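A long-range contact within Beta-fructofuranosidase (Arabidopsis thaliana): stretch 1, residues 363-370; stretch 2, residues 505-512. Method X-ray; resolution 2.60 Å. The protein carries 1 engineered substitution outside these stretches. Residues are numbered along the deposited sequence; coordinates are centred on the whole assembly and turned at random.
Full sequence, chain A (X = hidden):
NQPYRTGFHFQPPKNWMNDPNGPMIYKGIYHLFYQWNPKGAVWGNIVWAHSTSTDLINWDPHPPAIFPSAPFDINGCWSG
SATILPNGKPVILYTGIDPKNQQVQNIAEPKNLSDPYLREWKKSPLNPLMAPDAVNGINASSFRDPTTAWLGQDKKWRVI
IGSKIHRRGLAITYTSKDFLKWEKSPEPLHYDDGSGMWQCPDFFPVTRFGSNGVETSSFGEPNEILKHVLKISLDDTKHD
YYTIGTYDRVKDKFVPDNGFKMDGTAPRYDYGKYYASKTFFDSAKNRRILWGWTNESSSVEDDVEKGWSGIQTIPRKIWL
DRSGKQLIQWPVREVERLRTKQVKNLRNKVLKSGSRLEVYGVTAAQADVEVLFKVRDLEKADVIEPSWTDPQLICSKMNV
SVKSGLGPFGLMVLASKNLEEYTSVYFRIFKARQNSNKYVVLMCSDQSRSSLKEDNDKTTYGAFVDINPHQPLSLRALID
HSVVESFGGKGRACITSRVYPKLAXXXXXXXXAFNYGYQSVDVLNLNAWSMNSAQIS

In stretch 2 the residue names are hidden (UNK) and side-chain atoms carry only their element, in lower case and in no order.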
ATOM      1  N   THR A 363      -2.233  -0.874  25.361  1.00 28.40           N
ATOM      2  CA  THR A 363      -0.872  -0.588  24.937  1.00 28.18           C
ATOM      3  C   THR A 363      -0.994   0.490  23.859  1.00 26.98           C
ATOM      4  O   THR A 363      -1.007   0.195  22.665  1.00 27.30           O
ATOM      5  CB  THR A 363      -0.147  -1.861  24.385  1.00 27.81           C
ATOM      6  OG1 THR A 363      -1.060  -2.662  23.623  1.00 28.12           O
ATOM      7  CG2 THR A 363       0.415  -2.689  25.529  1.00 27.32           C
ATOM      8  N   ALA A 364      -1.106   1.739  24.308  1.00 25.17           N
ATOM      9  CA  ALA A 364      -1.262   2.878  23.418  1.00 24.54           C
ATOM     10  C   ALA A 364      -0.285   2.882  22.219  1.00 24.01           C
ATOM     11  O   ALA A 364      -0.595   3.448  21.159  1.00 23.66           O
ATOM     12  CB  ALA A 364      -1.149   4.179  24.224  1.00 22.58           C
ATOM     13  N   ALA A 365       0.861   2.223  22.377  1.00 21.63           N
ATOM     14  CA  ALA A 365       1.887   2.144  21.328  1.00 22.11           C
ATOM     15  C   ALA A 365       1.855   0.883  20.458  1.00 20.64           C
ATOM     16  O   ALA A 365       2.740   0.690  19.622  1.00 20.36           O
ATOM     17  CB  ALA A 365       3.295   2.274  21.962  1.00 23.33           C
ATOM     18  N   GLN A 366       0.860   0.024  20.643  1.00 19.99           N
ATOM     19  CA  GLN A 366       0.790  -1.215  19.867  1.00 20.24           C
ATOM     20  C   GLN A 366      -0.622  -1.794  19.892  1.00 20.51           C
ATOM     21  O   GLN A 366      -0.828  -2.933  20.295  1.00 19.58           O
ATOM     22  CB  GLN A 366       1.781  -2.223  20.451  1.00 17.26           C
ATOM     23  CG  GLN A 366       2.208  -3.327  19.484  1.00 15.95           C
ATOM     24  CD  GLN A 366       3.238  -4.273  20.096  1.00 14.42           C
ATOM     25  OE1 GLN A 366       4.334  -3.853  20.469  1.00  9.60           O
ATOM     26  NE2 GLN A 366       2.883  -5.554  20.201  1.00 10.26           N
ATOM     27  N   ALA A 367      -1.585  -1.007  19.423  1.00 22.54           N
ATOM     28  CA  ALA A 367      -2.980  -1.421  19.448  1.00 25.01           C
ATOM     29  C   ALA A 367      -3.792  -1.172  18.182  1.00 25.58           C
ATOM     30  O   ALA A 367      -3.325  -0.572  17.225  1.00 26.22           O
ATOM     31  CB  ALA A 367      -3.675  -0.746  20.637  1.00 25.35           C
ATOM     32  N   ASP A 368      -5.034  -1.635  18.211  1.00 27.22           N
ATOM     33  CA  ASP A 368      -5.962  -1.474  17.102  1.00 27.49           C
ATOM     34  C   ASP A 368      -7.048  -0.506  17.564  1.00 28.44           C
ATOM     35  O   ASP A 368      -7.839  -0.825  18.465  1.00 27.63           O
ATOM     36  CB  ASP A 368      -6.593  -2.825  16.758  1.00 28.47           C
ATOM     37  CG  ASP A 368      -7.421  -2.780  15.486  1.00 31.31           C
ATOM     38  OD1 ASP A 368      -8.120  -1.770  15.255  1.00 33.24           O
ATOM     39  OD2 ASP A 368      -7.394  -3.765  14.719  1.00 32.66           O
ATOM     40  N   VAL A 369      -7.090   0.680  16.963  1.00 28.35           N
ATOM     41  CA  VAL A 369      -8.103   1.654  17.349  1.00 29.27           C
ATOM     42  C   VAL A 369      -9.259   1.580  16.376  1.00 28.67           C
ATOM     43  O   VAL A 369      -9.091   1.143  15.248  1.00 28.33           O
ATOM     44  CB  VAL A 369      -7.564   3.096  17.337  1.00 29.74           C
ATOM     45  CG1 VAL A 369      -8.539   4.007  18.082  1.00 28.67           C
ATOM     46  CG2 VAL A 369      -6.177   3.147  17.948  1.00 26.85           C
ATOM     47  N   GLU A 370     -10.432   2.011  16.810  1.00 30.22           N
ATOM     48  CA  GLU A 370     -11.595   1.975  15.938  1.00 32.40           C
ATOM     49  C   GLU A 370     -12.727   2.811  16.560  1.00 32.45           C
ATOM     50  O   GLU A 370     -13.188   2.530  17.665  1.00 32.95           O
ATOM     51  CB  GLU A 370     -12.011   0.513  15.716  1.00 32.40           C
ATOM     52  CG  GLU A 370     -12.980   0.298  14.574  1.00 36.47           C
ATOM     53  CD  GLU A 370     -13.151  -1.169  14.209  1.00 39.98           C
ATOM     54  OE1 GLU A 370     -12.122  -1.869  14.066  1.00 41.63           O
ATOM     55  OE2 GLU A 370     -14.310  -1.628  14.051  1.00 40.78           O
ATOM     56  N   UNK A 505       6.783   6.360  23.818  1.00 37.97           N
ATOM     57  CA  UNK A 505       7.346   5.047  23.526  1.00 37.43           C
ATOM     58  C   UNK A 505       7.142   4.020  24.649  1.00 37.75           C
ATOM     59  O   UNK A 505       7.059   4.368  25.827  1.00 35.95           O
ATOM     60  c   UNK A 505      11.044   6.246  23.959  1.00 32.35           C
ATOM     61  c   UNK A 505       8.860   5.162  23.190  1.00 36.09           C
ATOM     62  c   UNK A 505       9.542   6.157  24.131  1.00 34.05           C
ATOM     63  c   UNK A 505       9.035   5.606  21.745  1.00 37.75           C
ATOM     64  N   UNK A 506       7.047   2.751  24.256  1.00 38.39           N
ATOM     65  CA  UNK A 506       6.858   1.669  25.206  1.00 39.25           C
ATOM     66  C   UNK A 506       5.642   1.822  26.101  1.00 39.06           C
ATOM     67  O   UNK A 506       4.523   2.032  25.623  1.00 38.28           O
ATOM     68  N   UNK A 507       5.869   1.708  27.407  1.00 39.63           N
ATOM     69  CA  UNK A 507       4.808   1.838  28.395  1.00 41.64           C
ATOM     70  C   UNK A 507       4.492   3.315  28.668  1.00 42.92           C
ATOM     71  O   UNK A 507       3.642   3.631  29.508  1.00 43.55           O
ATOM     72  c   UNK A 507       5.197   1.123  29.705  1.00 40.47           C
ATOM     73  c   UNK A 507       7.466   1.599  32.825  1.00 39.42           C
ATOM     74  n   UNK A 507       8.717   2.343  32.508  1.00 37.98           N
ATOM     75  c   UNK A 507       6.325   1.781  30.526  1.00 41.58           C
ATOM     76  c   UNK A 507       6.837   0.843  31.643  1.00 40.77           C
ATOM     77  N   UNK A 508       5.171   4.218  27.962  1.00 42.32           N
ATOM     78  CA  UNK A 508       4.921   5.645  28.144  1.00 42.39           C
ATOM     79  C   UNK A 508       4.180   6.202  26.932  1.00 41.67           C
ATOM     80  O   UNK A 508       4.604   7.178  26.329  1.00 44.89           O
ATOM     81  o   UNK A 508       7.069   6.434  27.222  1.00 41.97           O
ATOM     82  c   UNK A 508       6.239   6.419  28.371  1.00 42.40           C
ATOM     83  N   UNK A 509       3.058   5.584  26.593  1.00 39.06           N
ATOM     84  CA  UNK A 509       2.273   6.009  25.452  1.00 37.19           C
ATOM     85  C   UNK A 509       0.830   6.282  25.872  1.00 36.47           C
ATOM     86  O   UNK A 509       0.310   5.664  26.800  1.00 35.59           O
ATOM     87  c   UNK A 509       2.325   4.925  24.375  1.00 38.16           C
ATOM     88  o   UNK A 509       3.634   4.374  24.289  1.00 36.05           O
ATOM     89  N   UNK A 510       0.181   7.212  25.187  1.00 35.95           N
ATOM     90  CA  UNK A 510      -1.194   7.560  25.517  1.00 34.46           C
ATOM     91  C   UNK A 510      -2.004   7.707  24.235  1.00 34.55           C
ATOM     92  O   UNK A 510      -1.471   8.018  23.169  1.00 35.60           O
ATOM     93  c   UNK A 510      -1.237   8.873  26.322  1.00 34.15           C
ATOM     94  n   UNK A 510       0.182   8.924  29.717  1.00 31.50           N
ATOM     95  n   UNK A 510       0.842   8.507  27.723  1.00 32.45           N
ATOM     96  c   UNK A 510      -0.908   9.080  28.896  1.00 32.33           C
ATOM     97  c   UNK A 510      -0.498   8.820  27.630  1.00 32.54           C
ATOM     98  c   UNK A 510       1.225   8.578  28.986  1.00 31.30           C
ATOM     99  N   UNK A 511      -3.304   7.472  24.344  1.00 34.53           N
ATOM    100  CA  UNK A 511      -4.205   7.571  23.198  1.00 33.29           C
ATOM    101  C   UNK A 511      -5.150   8.709  23.529  1.00 32.81           C
ATOM    102  O   UNK A 511      -5.245   9.109  24.689  1.00 32.21           O
ATOM    103  c   UNK A 511      -4.979   6.260  23.032  1.00 31.95           C
ATOM    104  c   UNK A 511      -5.494   5.895  21.642  1.00 32.25           C
ATOM    105  c   UNK A 511      -4.345   5.928  20.634  1.00 32.59           C
ATOM    106  c   UNK A 511      -6.128   4.515  21.694  1.00 31.35           C
ATOM    107  N   UNK A 512      -5.853   9.229  22.533  1.00 32.31           N
ATOM    108  CA  UNK A 512      -6.751  10.340  22.785  1.00 33.02           C
ATOM    109  C   UNK A 512      -7.816  10.510  21.734  1.00 34.24           C
ATOM    110  O   UNK A 512      -7.531  10.503  20.537  1.00 35.28           O
ATOM    111  c   UNK A 512      -5.962  11.649  22.884  1.00 32.28           C
ATOM    112  c   UNK A 512      -5.315  11.873  24.222  1.00 32.48           C
ATOM    113  c   UNK A 512      -3.357  11.783  25.647  1.00 30.78           C
ATOM    114  c   UNK A 512      -4.123  12.254  26.725  1.00 32.13           C
ATOM    115  c   UNK A 512      -5.486  12.534  26.548  1.00 30.90           C
ATOM    116  c   UNK A 512      -3.956  11.599  24.409  1.00 30.25           C
ATOM    117  c   UNK A 512      -6.069  12.342  25.303  1.00 31.10           C
TER

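Position 505 carries four side-chain carbons, forked at the first, with one arm two carbons long. That beta-branched pattern is isoleucine. Its CA-to-CB bond points away from stretch 1, and Ile505 opens a type II' turn that runs to position 508.

Position 506 has no side-chain atoms, so it is glycine. A phi of 56° suits that reading, since positive phi favours glycine by itself. Gly506 still meets stretch 1 through its backbone: its O lies 3.9 Å from Ala365 CB.

At 507, four carbons in a row end in a nitrogen, the mark of lysine. Lys507 points away and is exposed, with no part in the contact.

Position 508 shows one carbon and then one oxygen, and nothing of stretch 1 is in reach. A lone hydroxyl on CB with no methyl beside it means serine. The backbone N of Ser508 closes the turn with a 2.9 Å hydrogen bond to Ile505 O.

Position 509 repeats the pattern of one carbon and one oxygen, but this time CA-to-CB points toward stretch 1. The oxygen sits 3.2 Å from Ala365 CB, and the CB is 3.6 Å from Ala364 CB. This is again serine. Ser509 OG donates a 2.8 Å hydrogen bond to Gly506 O, so the hydroxyl is satisfied within its own stretch while it packs against a methyl.

Position 510 has one carbon leading to a five-membered ring of three carbons and two nitrogens, which is histidine. The side chain of His510 leaves in the away direction; what touches stretch 1 is its backbone N, 3.4 Å from Ala364 CB.

Position 511 holds four carbons forked at the second, one of them 4.0 Å from Val369 CG2. The fork identifies leucine, and the pair is Leu511 CD2 against Val369 CG2.

Position 512 has one carbon and a six-carbon ring without a heteroatom: phenylalanine. The ring of Phe512 is out of reach of stretch 1.

The contact works without any hydrogen bond between the stretches. Each side settles polar groups internally, as in the type I turn of stretch 1, where Gln366 N donates to Thr363 O at 2.8 Å. That turn presents two small methyls. Ala364 CB lies close to the backbone of stretch 2, 3.3 Å from Ser509 O, and its CA comes within 5.1 Å of His510 CA. Farther along, Val369 and Leu511 add an apolar pair. The rule is compact: small side chains permit close backbone approach, and a branched pair extends the packing.

Stretch 2, residues 505-512: IGKSSHLF
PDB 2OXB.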